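Local coordinates for metallo-beta-lactamase FIM-1 (Pseudomonas aeruginosa, PDB 6V3Q), which probably hydrolyses beta-lactam antibiotics to substituted beta-amino acids as a zinc-dependent class B enzyme, and so confers antibiotic resistance, at residues A[46-51]-A[74-79]. Numbering follows the deposited sequence.
Sequences FSILVD and IRWAVF
Two groups grip Leu49 O: Val78 N donates a hydrogen bond of 2.9 Å to it, and Ala77 CA, at 3.1 Å, adds a CA-H...O contact. The same pairing recurs at Val78 O, which accepts Asp51 N at 2.8 Å with Val50 CA close by. Leu49 N bonds to Trp76 O, so Leu49 straddles Ala77, the parallel pattern; the strand directions, 23° apart, agree. Arg75 N bonds to Ser47 O. Ser47 pairs with Ile74 but Ile48 with Trp76, a one-residue shift that marks a beta bulge at Arg75. Arg75 and Trp76, at the bulge, both touch Phe46. The Arg75 chain bends at chi2 (-54°), carrying its guanidinium along the ring until Phe46 CE1 lies 3.7 Å above the guanidinium's centre, the planes 32° apart. The six-membered part of the Trp76 indole reaches back to strand 46-50, where CE3 meets Ile48 CG1 at 3.6 Å and CZ3 meets Phe46 CB. Ile48, Trp76, Val50 and Val78 occupy one face of the sheet; on the other, Leu49 CB touches both Ile74 CG2 (3.9 Å) and Ala77 CB, with Leu93 of helix 90-95 against Leu49 and Ala77. Ser47 OG bonds to Lys72 O, just before strand 74-78. Asp51 OD1 approaches Phe79 CA and accepts Thr80 N, linking the residues that follow the two strands; the Asp51 side chain is about 9 Å from the zinc ion, which His81 and His83 help bind. Strand 46-50, helix 56-68 and strand 74-78 form a beta-alpha-beta crossover of the metallo-beta-lactamase fold, strand 74-78 leading into the zinc-binding histidines.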
# COMPACT_ATOMS: atom_id res chain seq x y z
N PHE A 46 15.54 28.39 12.10
CA PHE A 46 15.65 26.94 12.07
C PHE A 46 14.26 26.31 12.12
O PHE A 46 13.26 27.02 12.01
CB PHE A 46 16.53 26.45 13.22
CG PHE A 46 17.88 27.12 13.27
CD1 PHE A 46 18.90 26.71 12.43
CD2 PHE A 46 18.11 28.18 14.13
CE1 PHE A 46 20.14 27.33 12.46
CE2 PHE A 46 19.34 28.80 14.17
CZ PHE A 46 20.36 28.38 13.33
N SER A 47 14.18 24.99 12.29
CA SER A 47 12.89 24.32 12.22
C SER A 47 12.87 23.11 13.14
O SER A 47 13.91 22.54 13.49
CB SER A 47 12.57 23.90 10.78
OG SER A 47 13.61 23.11 10.23
N ILE A 48 11.66 22.72 13.53
CA ILE A 48 11.43 21.59 14.43
C ILE A 48 10.80 20.47 13.62
O ILE A 48 9.88 20.70 12.83
CB ILE A 48 10.52 21.99 15.61
CG1 ILE A 48 11.15 23.15 16.39
CG2 ILE A 48 10.28 20.80 16.52
CD1 ILE A 48 10.16 23.89 17.26
N LEU A 49 11.31 19.25 13.81
CA LEU A 49 10.81 18.08 13.11
C LEU A 49 9.93 17.26 14.05
O LEU A 49 10.35 16.91 15.16
CB LEU A 49 11.96 17.22 12.59
CG LEU A 49 11.56 15.90 11.92
CD1 LEU A 49 10.74 16.15 10.67
CD2 LEU A 49 12.78 15.04 11.61
N VAL A 50 8.71 16.98 13.61
CA VAL A 50 7.82 16.07 14.31
C VAL A 50 7.79 14.77 13.52
O VAL A 50 7.30 14.74 12.39
CB VAL A 50 6.42 16.67 14.48
CG1 VAL A 50 5.52 15.72 15.25
CG2 VAL A 50 6.50 18.02 15.17
N ASP A 51 8.36 13.71 14.10
CA ASP A 51 8.40 12.38 13.51
C ASP A 51 9.34 12.28 12.32
O ASP A 51 9.42 13.19 11.48
CB ASP A 51 7.00 11.92 13.12
CG ASP A 51 6.15 11.56 14.32
OD1 ASP A 51 6.73 11.26 15.38
OD2 ASP A 51 4.91 11.57 14.19
N ILE A 74 16.77 21.91 10.29
CA ILE A 74 16.20 21.27 11.47
C ILE A 74 17.23 21.24 12.58
O ILE A 74 18.38 20.84 12.37
CB ILE A 74 15.71 19.85 11.12
CG1 ILE A 74 14.49 19.91 10.20
CG2 ILE A 74 15.40 19.06 12.39
CD1 ILE A 74 14.13 18.57 9.60
N ARG A 75 16.84 21.71 13.77
CA ARG A 75 17.70 21.66 14.94
C ARG A 75 17.13 20.84 16.08
O ARG A 75 17.90 20.39 16.94
CB ARG A 75 18.00 23.08 15.45
CG ARG A 75 19.06 23.79 14.63
CD ARG A 75 20.32 22.96 14.55
NE ARG A 75 21.23 23.43 13.51
CZ ARG A 75 22.11 24.41 13.67
NH1 ARG A 75 22.89 24.77 12.67
NH2 ARG A 75 22.20 25.02 14.85
N TRP A 76 15.82 20.63 16.11
CA TRP A 76 15.19 19.85 17.16
C TRP A 76 14.20 18.88 16.53
O TRP A 76 13.67 19.13 15.45
CB TRP A 76 14.46 20.75 18.18
CG TRP A 76 15.27 21.94 18.59
CD1 TRP A 76 16.13 22.03 19.64
CD2 TRP A 76 15.30 23.22 17.94
NE1 TRP A 76 16.69 23.28 19.69
CE2 TRP A 76 16.20 24.03 18.65
CE3 TRP A 76 14.65 23.75 16.82
CZ2 TRP A 76 16.47 25.35 18.29
CZ3 TRP A 76 14.92 25.07 16.46
CH2 TRP A 76 15.82 25.85 17.19
N ALA A 77 13.97 17.77 17.22
CA ALA A 77 13.05 16.75 16.74
C ALA A 77 12.36 16.08 17.92
O ALA A 77 12.96 15.88 18.98
CB ALA A 77 13.78 15.71 15.88
N VAL A 78 11.09 15.76 17.72
CA VAL A 78 10.30 15.02 18.70
C VAL A 78 9.51 13.95 17.96
O VAL A 78 9.16 14.11 16.78
CB VAL A 78 9.35 15.95 19.50
CG1 VAL A 78 8.34 16.61 18.57
CG2 VAL A 78 8.66 15.19 20.62
N PHE A 79 9.27 12.83 18.63
CA PHE A 79 8.60 11.69 18.04
C PHE A 79 7.43 11.28 18.91
O PHE A 79 7.49 11.37 20.14
CB PHE A 79 9.58 10.53 17.86
CG PHE A 79 10.98 10.96 17.54
CD1 PHE A 79 11.30 11.45 16.29
CD2 PHE A 79 11.97 10.91 18.51
CE1 PHE A 79 12.59 11.86 16.00
CE2 PHE A 79 13.26 11.32 18.22
CZ PHE A 79 13.57 11.80 16.97